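Local coordinates for hypothetical protein S4005 (Shigella flexneri 2a, PDB 1Z67) that is of unknown function but belongs to the YidB-like family and has an all-helical fold with a homeodomain-like motif, consistent with a relationship to helix-turn-helix proteins, at residues Gln23-Trp28 against Ser79-Lys84; Trp28-Gly33 against Asn118-Ser123; Glu40-Gly45 against Ser71-Asn76; Thr53-Gln58 against Ala106-Gly111. All coordinates share one frame; numbering follows the deposited sequence.

Interaction 1: Gln23-Trp28 against Ser79-Lys84; sequences QAILSW and SDLGQK. With NA (sodium ion), chain B.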
loop_
_atom_site.group_PDB
_atom_site.type_symbol
_atom_site.label_atom_id
_atom_site.label_comp_id
_atom_site.label_asym_id
_atom_site.label_seq_id
_atom_site.Cartn_x
_atom_site.Cartn_y
_atom_site.Cartn_z
ATOM N N GLN A 23 8.160 -0.614 5.777
ATOM C CA GLN A 23 8.336 0.717 6.398
ATOM C C GLN A 23 8.118 1.815 5.360
ATOM O O GLN A 23 7.512 2.848 5.639
ATOM C CB GLN A 23 9.706 0.895 7.070
ATOM C CG GLN A 23 9.875 2.224 7.833
ATOM C CD GLN A 23 8.802 2.481 8.895
ATOM O OE1 GLN A 23 8.699 1.750 9.906
ATOM N NE2 GLN A 23 8.013 3.548 8.687
ATOM N N ALA A 24 8.616 1.590 4.157
ATOM C CA ALA A 24 8.490 2.576 3.097
ATOM C C ALA A 24 7.028 2.786 2.735
ATOM O O ALA A 24 6.571 3.928 2.575
ATOM C CB ALA A 24 9.288 2.150 1.884
ATOM N N ILE A 25 6.289 1.687 2.601
ATOM C CA ILE A 25 4.894 1.803 2.214
ATOM C C ILE A 25 4.158 2.533 3.338
ATOM O O ILE A 25 3.376 3.440 3.056
ATOM C CB ILE A 25 4.251 0.438 1.950
ATOM C CG1 ILE A 25 4.839 -0.172 0.684
ATOM C CG2 ILE A 25 2.699 0.569 1.878
ATOM C CD1 ILE A 25 4.521 -1.627 0.525
ATOM N N LEU A 26 4.437 2.169 4.595
ATOM C CA LEU A 26 3.717 2.768 5.734
ATOM C C LEU A 26 3.915 4.275 5.780
ATOM O O LEU A 26 2.925 5.033 5.918
ATOM C CB LEU A 26 4.205 2.157 7.040
ATOM C CG LEU A 26 3.501 0.845 7.361
ATOM C CD1 LEU A 26 3.072 -0.023 6.178
ATOM C CD2 LEU A 26 4.359 0.049 8.329
ATOM N N SER A 27 5.178 4.695 5.662
ATOM C CA SER A 27 5.561 6.107 5.706
ATOM C C SER A 27 4.891 6.823 4.545
ATOM O O SER A 27 4.320 7.894 4.733
ATOM C CB SER A 27 7.074 6.254 5.636
ATOM O OG SER A 27 7.639 5.816 6.858
ATOM N N TRP A 28 4.932 6.205 3.358
ATOM C CA TRP A 28 4.335 6.795 2.161
ATOM C C TRP A 28 2.822 6.992 2.342
ATOM O O TRP A 28 2.288 8.040 1.987
ATOM C CB TRP A 28 4.628 5.913 0.960
ATOM C CG TRP A 28 3.835 6.220 -0.270
ATOM C CD1 TRP A 28 4.101 7.205 -1.220
ATOM C CD2 TRP A 28 2.678 5.524 -0.731
ATOM N NE1 TRP A 28 3.182 7.143 -2.224
ATOM C CE2 TRP A 28 2.312 6.117 -1.975
ATOM C CE3 TRP A 28 1.937 4.423 -0.256
ATOM C CZ2 TRP A 28 1.205 5.686 -2.711
ATOM C CZ3 TRP A 28 0.845 3.982 -1.017
ATOM C CH2 TRP A 28 0.489 4.623 -2.208
ATOM N N SER A 79 5.136 7.553 -7.922
ATOM C CA SER A 79 6.529 7.979 -8.033
ATOM C C SER A 79 7.090 8.394 -6.662
ATOM O O SER A 79 8.262 8.155 -6.367
ATOM C CB SER A 79 6.662 9.133 -9.044
ATOM O OG SER A 79 7.986 9.632 -9.060
ATOM N N ASP A 80 6.249 8.999 -5.820
ATOM C CA ASP A 80 6.647 9.342 -4.453
ATOM C C ASP A 80 7.128 8.079 -3.694
ATOM O O ASP A 80 8.165 8.086 -3.019
ATOM C CB ASP A 80 5.473 10.001 -3.682
ATOM C CG ASP A 80 5.138 11.448 -4.172
ATOM O OD1 ASP A 80 5.968 12.055 -4.892
ATOM O OD2 ASP A 80 4.039 11.945 -3.847
ATOM N N LEU A 81 6.377 6.989 -3.810
ATOM C CA LEU A 81 6.805 5.743 -3.149
ATOM C C LEU A 81 8.107 5.206 -3.790
ATOM O O LEU A 81 9.033 4.788 -3.080
ATOM C CB LEU A 81 5.705 4.715 -3.224
ATOM C CG LEU A 81 6.099 3.352 -2.646
ATOM C CD1 LEU A 81 6.433 3.467 -1.136
ATOM C CD2 LEU A 81 4.950 2.394 -2.859
ATOM N N GLY A 82 8.164 5.243 -5.129
ATOM C CA GLY A 82 9.339 4.787 -5.886
ATOM C C GLY A 82 10.547 5.550 -5.387
ATOM O O GLY A 82 11.578 4.939 -5.095
ATOM N N GLN A 83 10.402 6.866 -5.219
ATOM C CA GLN A 83 11.535 7.683 -4.807
ATOM C C GLN A 83 12.043 7.316 -3.436
ATOM O O GLN A 83 13.252 7.245 -3.211
ATOM C CB GLN A 83 11.154 9.165 -4.847
ATOM C CG GLN A 83 10.948 9.695 -6.253
ATOM C CD GLN A 83 10.315 11.079 -6.261
ATOM O OE1 GLN A 83 9.456 11.377 -7.091
ATOM N NE2 GLN A 83 10.725 11.927 -5.320
ATOM N N LYS A 84 11.108 7.035 -2.530
ATOM C CA LYS A 84 11.461 6.607 -1.205
ATOM C C LYS A 84 12.282 5.331 -1.239
ATOM O O LYS A 84 13.215 5.172 -0.443
ATOM C CB LYS A 84 10.196 6.372 -0.381
ATOM C CG LYS A 84 10.284 6.916 1.004
ATOM C CD LYS A 84 8.943 6.877 1.727
ATOM C CE LYS A 84 9.016 7.742 2.982
ATOM N NZ LYS A 84 9.141 9.185 2.633
HETATM NA NA NA B . 6.788 12.378 -7.178
HETATM O O HOH W 1 6.914 13.934 -9.359
#
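W28 and L81 both hold CG anti to the backbone N (chi1 167° and 176°), which places W28 CG and L81 CG between two helices; the indole and the leucine then meet there. This is helix-helix packing in the all-helical YidB fold. The axes of segments 23-28 and 79-84, on helices 21-31 and 75-85, come within 9.7 Å at 137° between their N-to-C directions. The two side chains cross at about a right angle. L81 CB sits over one face of the indole in a CH-pi contact, 3.6 Å from the centroid of the W28 five-membered ring. L81 CD1 touches W28 CB and lies 3.7 Å from A24 O. D80 CB lies at the edge of the indole, in its plane. W28 NE1 is satisfied by A77 O. Helix 89-106 adds to the core, with L96 touching both W28 and L81. K84 packs on S27, with K84 CE 3.6 Å from S27 CB; its NZ goes on to a salt bridge with E31. D80 has two polar partners: OD2 bonds to Q32 NE2, and OD1 binds the sodium ion at 2.5 Å. The ion is also bound by Q83 OE1 at 2.9 Å and by a water.

Interaction 2: Trp28-Gly33 against Asn118-Ser123; sequences WVEEQG and NNDLLS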
loop_
_atom_site.group_PDB
_atom_site.type_symbol
_atom_site.label_atom_id
_atom_site.label_comp_id
_atom_site.label_asym_id
_atom_site.label_seq_id
_atom_site.Cartn_x
_atom_site.Cartn_y
_atom_site.Cartn_z
ATOM N N TRP A 28 4.932 6.205 3.358
ATOM C CA TRP A 28 4.335 6.795 2.161
ATOM C C TRP A 28 2.822 6.992 2.342
ATOM O O TRP A 28 2.288 8.040 1.987
ATOM C CB TRP A 28 4.628 5.913 0.960
ATOM C CG TRP A 28 3.835 6.220 -0.270
ATOM C CD1 TRP A 28 4.101 7.205 -1.220
ATOM C CD2 TRP A 28 2.678 5.524 -0.731
ATOM N NE1 TRP A 28 3.182 7.143 -2.224
ATOM C CE2 TRP A 28 2.312 6.117 -1.975
ATOM C CE3 TRP A 28 1.937 4.423 -0.256
ATOM C CZ2 TRP A 28 1.205 5.686 -2.711
ATOM C CZ3 TRP A 28 0.845 3.982 -1.017
ATOM C CH2 TRP A 28 0.489 4.623 -2.208
ATOM N N VAL A 29 2.128 6.011 2.933
ATOM C CA VAL A 29 0.685 6.152 3.123
ATOM C C VAL A 29 0.385 7.416 3.926
ATOM O O VAL A 29 -0.495 8.189 3.575
ATOM C CB VAL A 29 0.063 4.918 3.814
ATOM C CG1 VAL A 29 -1.397 5.212 4.274
ATOM C CG2 VAL A 29 0.106 3.698 2.895
ATOM N N GLU A 30 1.123 7.611 5.006
ATOM C CA GLU A 30 0.893 8.772 5.856
ATOM C C GLU A 30 1.248 10.080 5.125
ATOM O O GLU A 30 0.508 11.072 5.224
ATOM C CB GLU A 30 1.687 8.613 7.158
ATOM C CG GLU A 30 1.326 7.307 7.930
ATOM C CD GLU A 30 -0.000 7.376 8.720
ATOM O OE1 GLU A 30 0.040 7.391 9.982
ATOM O OE2 GLU A 30 -1.086 7.415 8.079
ATOM N N GLU A 31 2.321 10.058 4.338
ATOM C CA GLU A 31 2.749 11.263 3.609
ATOM C C GLU A 31 1.737 11.660 2.550
ATOM O O GLU A 31 1.611 12.846 2.227
ATOM C CB GLU A 31 4.078 11.032 2.963
ATOM C CG GLU A 31 5.150 10.953 3.984
ATOM C CD GLU A 31 6.491 10.672 3.400
ATOM O OE1 GLU A 31 6.594 9.984 2.339
ATOM O OE2 GLU A 31 7.443 11.176 4.024
ATOM N N GLN A 32 1.041 10.677 1.998
ATOM C CA GLN A 32 -0.013 10.922 1.022
ATOM C C GLN A 32 -1.311 11.426 1.671
ATOM O O GLN A 32 -2.274 11.756 0.954
ATOM C CB GLN A 32 -0.285 9.629 0.222
ATOM C CG GLN A 32 0.898 9.132 -0.596
ATOM C CD GLN A 32 1.332 10.132 -1.670
ATOM O OE1 GLN A 32 0.521 10.543 -2.497
ATOM N NE2 GLN A 32 2.621 10.480 -1.687
ATOM N N GLY A 33 -1.348 11.446 3.016
ATOM C CA GLY A 33 -2.475 12.013 3.762
ATOM C C GLY A 33 -3.328 10.952 4.458
ATOM O O GLY A 33 -4.389 11.256 5.069
ATOM N N ASN A 118 -6.724 5.563 9.784
ATOM C CA ASN A 118 -6.483 6.839 9.128
ATOM C C ASN A 118 -5.647 7.834 9.927
ATOM O O ASN A 118 -4.890 8.625 9.340
ATOM C CB ASN A 118 -7.781 7.492 8.674
ATOM C CG ASN A 118 -7.543 8.514 7.582
ATOM O OD1 ASN A 118 -6.760 8.273 6.652
ATOM N ND2 ASN A 118 -8.199 9.669 7.696
ATOM N N ASN A 119 -5.775 7.793 11.251
ATOM C CA ASN A 119 -5.084 8.767 12.110
ATOM C C ASN A 119 -3.624 8.412 12.434
ATOM O O ASN A 119 -2.748 9.269 12.321
ATOM C CB ASN A 119 -5.863 9.033 13.403
ATOM C CG ASN A 119 -5.367 10.275 14.140
ATOM O OD1 ASN A 119 -4.856 10.186 15.259
ATOM N ND2 ASN A 119 -5.500 11.436 13.505
ATOM N N ASP A 120 -3.356 7.177 12.850
ATOM C CA ASP A 120 -1.974 6.699 12.920
ATOM C C ASP A 120 -1.920 5.256 12.472
ATOM O O ASP A 120 -2.359 4.353 13.198
ATOM C CB ASP A 120 -1.376 6.837 14.325
ATOM C CG ASP A 120 0.142 6.681 14.334
ATOM O OD1 ASP A 120 0.653 5.734 14.974
ATOM O OD2 ASP A 120 0.834 7.508 13.691
ATOM N N LEU A 121 -1.360 5.037 11.287
ATOM C CA LEU A 121 -1.326 3.713 10.684
ATOM C C LEU A 121 -0.557 2.688 11.542
ATOM O O LEU A 121 -1.053 1.583 11.773
ATOM C CB LEU A 121 -0.778 3.755 9.265
ATOM C CG LEU A 121 -0.987 2.537 8.371
ATOM C CD1 LEU A 121 -2.419 2.076 8.422
ATOM C CD2 LEU A 121 -0.571 2.894 6.950
ATOM N N LEU A 122 0.628 3.059 12.030
ATOM C CA LEU A 122 1.427 2.132 12.833
ATOM C C LEU A 122 0.632 1.719 14.060
ATOM O O LEU A 122 0.647 0.549 14.449
ATOM C CB LEU A 122 2.780 2.741 13.242
ATOM C CG LEU A 122 3.679 1.965 14.234
ATOM C CD1 LEU A 122 4.245 0.661 13.626
ATOM C CD2 LEU A 122 4.830 2.844 14.765
ATOM N N SER A 123 -0.064 2.670 14.674
ATOM C CA SER A 123 -0.858 2.361 15.875
ATOM C C SER A 123 -2.012 1.396 15.570
ATOM O O SER A 123 -2.231 0.443 16.289
ATOM C CB SER A 123 -1.377 3.640 16.500
ATOM O OG SER A 123 -0.334 4.310 17.190
HETATM O O HOH W 2 0.569 9.718 11.182
HETATM O O HOH W 3 -6.782 10.034 5.004
HETATM O O HOH W 4 -4.923 11.472 7.753
#
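E30 and L121 bury the most surface here, and V29 backs them. The E30 chain bends at chi2 (-78°), which turns CD toward the start of helix 121-133. E30 OE1 accepts from the backbone N of L121 at 3.0 Å, and the bond is nearly straight (173°). The N-H comes from above the carboxylate plane. Beside this bond, E30 CD packs on L121 CB at 3.7 Å. L121 also reaches inward: its CD2 meets V29 CG1 at 3.6 Å, and the two side chains cross at about a right angle. V29 in turn touches I35 and L38 of helix 35-44. D120 is the N-cap of helix 121-133. Its OD1 accepts from both OG and N of S123, the latter a capping bond. G33, with positive phi, leaves the helical conformation in a Schellman motif. A water bridges G33 O and N118 O, and N118 OD1 accepts from Q36 N. E30 OE1 lies 3.8 Å from D120 OD2. A water donates to E30 OE1 at 2.7 Å and weakly to D120 OD2. The two acids probably repel each other. The N-H donors of the helix start, and its dipole, would offset part of that cost.

Interaction 3: Glu40-Gly45 against Ser71-Asn76; sequences EKLQSG and SALGTN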
loop_
_atom_site.group_PDB
_atom_site.type_symbol
_atom_site.label_atom_id
_atom_site.label_comp_id
_atom_site.label_asym_id
_atom_site.label_seq_id
_atom_site.Cartn_x
_atom_site.Cartn_y
_atom_site.Cartn_z
ATOM N N GLU A 40 -10.166 6.793 -1.212
ATOM C CA GLU A 40 -10.970 7.714 -2.041
ATOM C C GLU A 40 -10.461 7.762 -3.471
ATOM O O GLU A 40 -11.274 7.768 -4.414
ATOM C CB GLU A 40 -11.021 9.137 -1.480
ATOM C CG GLU A 40 -12.378 9.880 -1.699
ATOM C CD GLU A 40 -12.904 9.927 -3.140
ATOM O OE1 GLU A 40 -13.795 9.122 -3.490
ATOM O OE2 GLU A 40 -12.462 10.786 -3.921
ATOM N N LYS A 41 -9.132 7.720 -3.647
ATOM C CA LYS A 41 -8.576 7.683 -5.002
ATOM C C LYS A 41 -8.896 6.403 -5.744
ATOM O O LYS A 41 -9.213 6.435 -6.943
ATOM C CB LYS A 41 -7.074 7.896 -5.014
ATOM C CG LYS A 41 -6.692 9.281 -4.681
ATOM C CD LYS A 41 -5.205 9.429 -4.846
ATOM C CE LYS A 41 -4.884 10.866 -5.134
ATOM N NZ LYS A 41 -3.465 10.930 -5.425
ATOM N N LEU A 42 -8.849 5.268 -5.038
ATOM C CA LEU A 42 -9.236 4.028 -5.671
ATOM C C LEU A 42 -10.691 4.113 -6.140
ATOM O O LEU A 42 -11.027 3.716 -7.261
ATOM C CB LEU A 42 -9.055 2.883 -4.705
ATOM C CG LEU A 42 -7.578 2.587 -4.342
ATOM C CD1 LEU A 42 -7.579 1.510 -3.274
ATOM C CD2 LEU A 42 -6.799 2.089 -5.536
ATOM N N GLN A 43 -11.535 4.689 -5.291
ATOM C CA GLN A 43 -12.958 4.826 -5.596
ATOM C C GLN A 43 -13.253 5.788 -6.742
ATOM O O GLN A 43 -14.061 5.454 -7.623
ATOM C CB GLN A 43 -13.701 5.231 -4.348
ATOM C CG GLN A 43 -13.815 4.041 -3.385
ATOM C CD GLN A 43 -14.326 4.394 -2.019
ATOM O OE1 GLN A 43 -14.178 5.511 -1.555
ATOM N NE2 GLN A 43 -14.898 3.413 -1.345
ATOM N N SER A 44 -12.617 6.960 -6.722
ATOM C CA SER A 44 -12.775 7.945 -7.811
ATOM C C SER A 44 -12.137 7.462 -9.142
ATOM O O SER A 44 -12.482 7.962 -10.229
ATOM C CB SER A 44 -12.128 9.266 -7.405
ATOM O OG SER A 44 -12.779 9.839 -6.293
ATOM N N GLY A 45 -11.225 6.486 -9.068
ATOM C CA GLY A 45 -10.497 6.023 -10.231
ATOM C C GLY A 45 -11.093 4.774 -10.838
ATOM O O GLY A 45 -10.458 4.158 -11.712
ATOM N N SER A 71 -2.958 4.349 -12.485
ATOM C CA SER A 71 -4.095 5.083 -13.079
ATOM C C SER A 71 -4.973 5.697 -11.998
ATOM O O SER A 71 -5.352 6.851 -12.088
ATOM C CB SER A 71 -4.918 4.172 -13.991
ATOM O OG SER A 71 -4.240 3.949 -15.217
ATOM N N ALA A 72 -5.280 4.931 -10.967
ATOM C CA ALA A 72 -6.192 5.406 -9.941
ATOM C C ALA A 72 -5.538 6.353 -8.941
ATOM O O ALA A 72 -6.155 7.329 -8.516
ATOM C CB ALA A 72 -6.838 4.224 -9.228
ATOM N N LEU A 73 -4.309 6.040 -8.544
ATOM C CA LEU A 73 -3.611 6.761 -7.484
ATOM C C LEU A 73 -2.884 7.966 -7.991
ATOM O O LEU A 73 -2.592 8.909 -7.243
ATOM C CB LEU A 73 -2.636 5.838 -6.732
ATOM C CG LEU A 73 -3.238 4.668 -5.955
ATOM C CD1 LEU A 73 -2.141 3.917 -5.235
ATOM C CD2 LEU A 73 -4.295 5.189 -4.951
ATOM N N GLY A 74 -2.580 7.907 -9.277
ATOM C CA GLY A 74 -1.839 8.941 -9.966
ATOM C C GLY A 74 -0.359 8.608 -10.021
ATOM O O GLY A 74 0.205 8.010 -9.087
ATOM N N THR A 75 0.273 9.025 -11.108
ATOM C CA THR A 75 1.728 8.870 -11.303
ATOM C C THR A 75 2.578 9.543 -10.246
ATOM O O THR A 75 3.520 8.957 -9.757
ATOM C CB THR A 75 2.135 9.384 -12.697
ATOM O OG1 THR A 75 1.484 8.582 -13.686
ATOM C CG2 THR A 75 3.642 9.275 -12.866
ATOM N N ASN A 76 2.227 10.767 -9.841
ATOM C CA ASN A 76 3.018 11.432 -8.814
ATOM C C ASN A 76 3.029 10.672 -7.487
ATOM O O ASN A 76 4.082 10.508 -6.875
ATOM C CB ASN A 76 2.505 12.839 -8.577
ATOM C CG ASN A 76 2.774 13.731 -9.733
ATOM O OD1 ASN A 76 3.397 13.321 -10.720
ATOM N ND2 ASN A 76 2.315 14.967 -9.628
HETATM O O HOH W 5 -8.639 8.607 -8.803
#
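The backbones come close at two places, with CA atoms 5.6 Å apart for K41 and L73 and 4.4 Å apart for G45 and A72. Here the C-terminal turn of helix 35-44 meets that of helix 66-73. K41 makes the polar link. Its chain is extended beyond CG and runs over the end of helix 66-73. K41 CD passes L73 O at 3.6 Å, and K41 NZ then donates to the same L73 O at 2.9 Å. The donor is tilted 26° from the carbonyl plane. L73 O lies in the last turn of its helix, so the ammonium bonds to a carbonyl of that turn. The positive charge there probably interacts favourably with the helix dipole. G74 follows with positive phi, leaves the helix and is the N-cap residue of helix 75-85. A water joins the facing carbonyls, donating to both K41 O and A72 O. These two oxygens are acceptors, and the water lets them sit near each other. The apolar half lies on the inner side. L73 CD2 touches K41 CB at 3.9 Å and L42 CD2 at 4.0 Å, and the leucine chains cross at a slant. G45 has no side chain, and its CA packs directly on A72 CB at 4.2 Å. The contact thus joins helices 35-44 and 66-73 just before helix 75-85 begins. L47, in the loop after helix 35-44, touches L42 and A72, and W54 of helix 48-55 packs on L42.

Interaction 4: Thr53-Gln58 against Ala106-Gly111; sequences TWLSNQ and ALSPQG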
loop_
_atom_site.group_PDB
_atom_site.type_symbol
_atom_site.label_atom_id
_atom_site.label_comp_id
_atom_site.label_asym_id
_atom_site.label_seq_id
_atom_site.Cartn_x
_atom_site.Cartn_y
_atom_site.Cartn_z
ATOM N N THR A 53 -13.786 -5.942 -2.727
ATOM C CA THR A 53 -13.416 -7.335 -2.480
ATOM C C THR A 53 -12.292 -7.425 -1.415
ATOM O O THR A 53 -12.195 -8.397 -0.673
ATOM C CB THR A 53 -12.952 -8.068 -3.776
ATOM O OG1 THR A 53 -11.654 -7.602 -4.194
ATOM C CG2 THR A 53 -13.971 -7.888 -4.918
ATOM N N TRP A 54 -11.446 -6.401 -1.345
ATOM C CA TRP A 54 -10.393 -6.334 -0.304
ATOM C C TRP A 54 -10.980 -6.011 1.051
ATOM O O TRP A 54 -10.564 -6.598 2.073
ATOM C CB TRP A 54 -9.392 -5.259 -0.643
ATOM C CG TRP A 54 -8.796 -5.347 -2.036
ATOM C CD1 TRP A 54 -8.857 -6.409 -2.899
ATOM C CD2 TRP A 54 -8.045 -4.328 -2.705
ATOM N NE1 TRP A 54 -8.219 -6.109 -4.065
ATOM C CE2 TRP A 54 -7.710 -4.836 -3.984
ATOM C CE3 TRP A 54 -7.643 -3.021 -2.352
ATOM C CZ2 TRP A 54 -6.960 -4.077 -4.916
ATOM C CZ3 TRP A 54 -6.902 -2.271 -3.252
ATOM C CH2 TRP A 54 -6.590 -2.787 -4.534
ATOM N N LEU A 55 -11.979 -5.125 1.069
ATOM C CA LEU A 55 -12.625 -4.726 2.328
ATOM C C LEU A 55 -13.470 -5.862 2.948
ATOM O O LEU A 55 -13.608 -5.962 4.173
ATOM C CB LEU A 55 -13.511 -3.489 2.078
ATOM C CG LEU A 55 -12.699 -2.230 1.739
ATOM C CD1 LEU A 55 -13.680 -1.118 1.346
ATOM C CD2 LEU A 55 -11.835 -1.780 2.943
ATOM N N SER A 56 -14.055 -6.676 2.091
ATOM C CA SER A 56 -14.948 -7.759 2.540
ATOM C C SER A 56 -14.184 -8.700 3.481
ATOM O O SER A 56 -12.979 -8.979 3.257
ATOM C CB SER A 56 -15.418 -8.538 1.321
ATOM O OG SER A 56 -16.185 -9.650 1.731
ATOM N N ASN A 57 -14.858 -9.179 4.537
ATOM C CA ASN A 57 -14.275 -10.207 5.418
ATOM C C ASN A 57 -14.698 -11.624 5.045
ATOM O O ASN A 57 -14.372 -12.583 5.752
ATOM C CB ASN A 57 -14.485 -9.902 6.926
ATOM C CG ASN A 57 -15.958 -9.705 7.328
ATOM O OD1 ASN A 57 -16.891 -10.230 6.699
ATOM N ND2 ASN A 57 -16.164 -8.940 8.411
ATOM N N GLN A 58 -15.418 -11.756 3.928
ATOM C CA GLN A 58 -15.814 -13.076 3.418
ATOM C C GLN A 58 -15.155 -13.407 2.083
ATOM O O GLN A 58 -14.892 -14.566 1.813
ATOM C CB GLN A 58 -17.343 -13.115 3.254
ATOM C CG GLN A 58 -17.977 -14.514 3.236
ATOM C CD GLN A 58 -19.496 -14.476 3.061
ATOM O OE1 GLN A 58 -20.143 -15.516 2.934
ATOM N NE2 GLN A 58 -20.068 -13.275 3.056
ATOM N N ALA A 106 -6.133 -6.521 5.642
ATOM C CA ALA A 106 -5.692 -6.611 7.049
ATOM C C ALA A 106 -6.278 -5.491 7.932
ATOM O O ALA A 106 -6.570 -5.709 9.135
ATOM C CB ALA A 106 -4.177 -6.605 7.108
ATOM N N LEU A 107 -6.470 -4.311 7.339
ATOM C CA LEU A 107 -7.046 -3.151 8.050
ATOM C C LEU A 107 -8.564 -3.176 8.210
ATOM O O LEU A 107 -9.123 -2.286 8.849
ATOM C CB LEU A 107 -6.622 -1.823 7.394
ATOM C CG LEU A 107 -5.128 -1.459 7.504
ATOM C CD1 LEU A 107 -4.832 -0.278 6.567
ATOM C CD2 LEU A 107 -4.700 -1.169 8.949
ATOM N N SER A 108 -9.210 -4.180 7.645
ATOM C CA SER A 108 -10.687 -4.190 7.617
ATOM C C SER A 108 -11.300 -5.531 8.030
ATOM O O SER A 108 -12.164 -6.076 7.323
ATOM C CB SER A 108 -11.180 -3.775 6.214
ATOM O OG SER A 108 -10.595 -4.612 5.188
ATOM N N PRO A 109 -10.923 -6.033 9.232
ATOM C CA PRO A 109 -11.495 -7.302 9.657
ATOM C C PRO A 109 -13.012 -7.185 9.877
ATOM O O PRO A 109 -13.717 -8.183 9.783
ATOM C CB PRO A 109 -10.782 -7.590 10.995
ATOM C CG PRO A 109 -10.423 -6.228 11.512
ATOM C CD PRO A 109 -10.000 -5.480 10.249
ATOM N N GLN A 110 -13.500 -5.978 10.175
ATOM C CA GLN A 110 -14.944 -5.764 10.352
ATOM C C GLN A 110 -15.654 -5.380 9.037
ATOM O O GLN A 110 -16.859 -5.091 9.045
ATOM C CB GLN A 110 -15.218 -4.772 11.510
ATOM C CG GLN A 110 -14.835 -3.297 11.239
ATOM C CD GLN A 110 -13.357 -2.946 11.458
ATOM O OE1 GLN A 110 -12.452 -3.786 11.316
ATOM N NE2 GLN A 110 -13.108 -1.676 11.778
ATOM N N GLY A 111 -14.905 -5.380 7.926
ATOM C CA GLY A 111 -15.432 -5.084 6.592
ATOM C C GLY A 111 -15.297 -3.632 6.123
ATOM O O GLY A 111 -15.794 -3.270 5.046
HETATM O O HOH W 6 -11.160 -7.449 4.870
#
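N57 and P109 are joined by a side chain to backbone bond between two turns of the YidB fold. An ST turn at S56 follows helix 48-55, and a type I beta turn from S108 to G111 follows helix 89-106. N57 carries the link. Its CB points toward the second turn and lies 3.4 Å from P109 O. Its CG sits between the backbone N and the carbonyl carbon (chi1 56°), 3.7 Å from the same oxygen. At the tip, N57 ND2 donates to P109 O at 2.9 Å, with an N-H...O angle of 166°. P109 O lies close to the amide plane of N57, but the donor is tilted from the plane of the P109 carbonyl. The amide therefore holds the middle of the beta turn. In the ST turn, S56 OG accepts from the N of Q58. L55 packs on S108. Its CD2 meets S108 OG at 3.8 Å and S108 CB at 3.9 Å, and its side chain touches I104 of helix 89-106. S108 OG is bonded to I104 O. A water donates to it and lies 2.9 Å from S56 O, where its proton may be shared. G111 closes the beta turn with its N bonded to S108 O. G111 has positive phi, a backbone shape that suits glycine. Its CA approaches the end of helix 48-55 in a CA-H...O contact, 3.2 Å from L55 O.

In the fold
From the N terminus, after helix 7-16, helix 21-31 is the first to take part in these contacts and serves two. Its middle closes a long loop with helix 75-85 in interaction 1. Its end closes a longer one with the start of helix 121-133 in interaction 2. W28 belongs to both segments, and the two loops cross. Interaction 3 joins helix 35-44 to helix 66-73 and lies within both of these loops. Interaction 4 ties the end of helix 48-55 to the turn after helix 89-106. Its loop lies within that of interaction 2 but crosses those of interactions 1 and 3. Packing connects the sites: W28 on L73, L42 on W54, and L107 on L121.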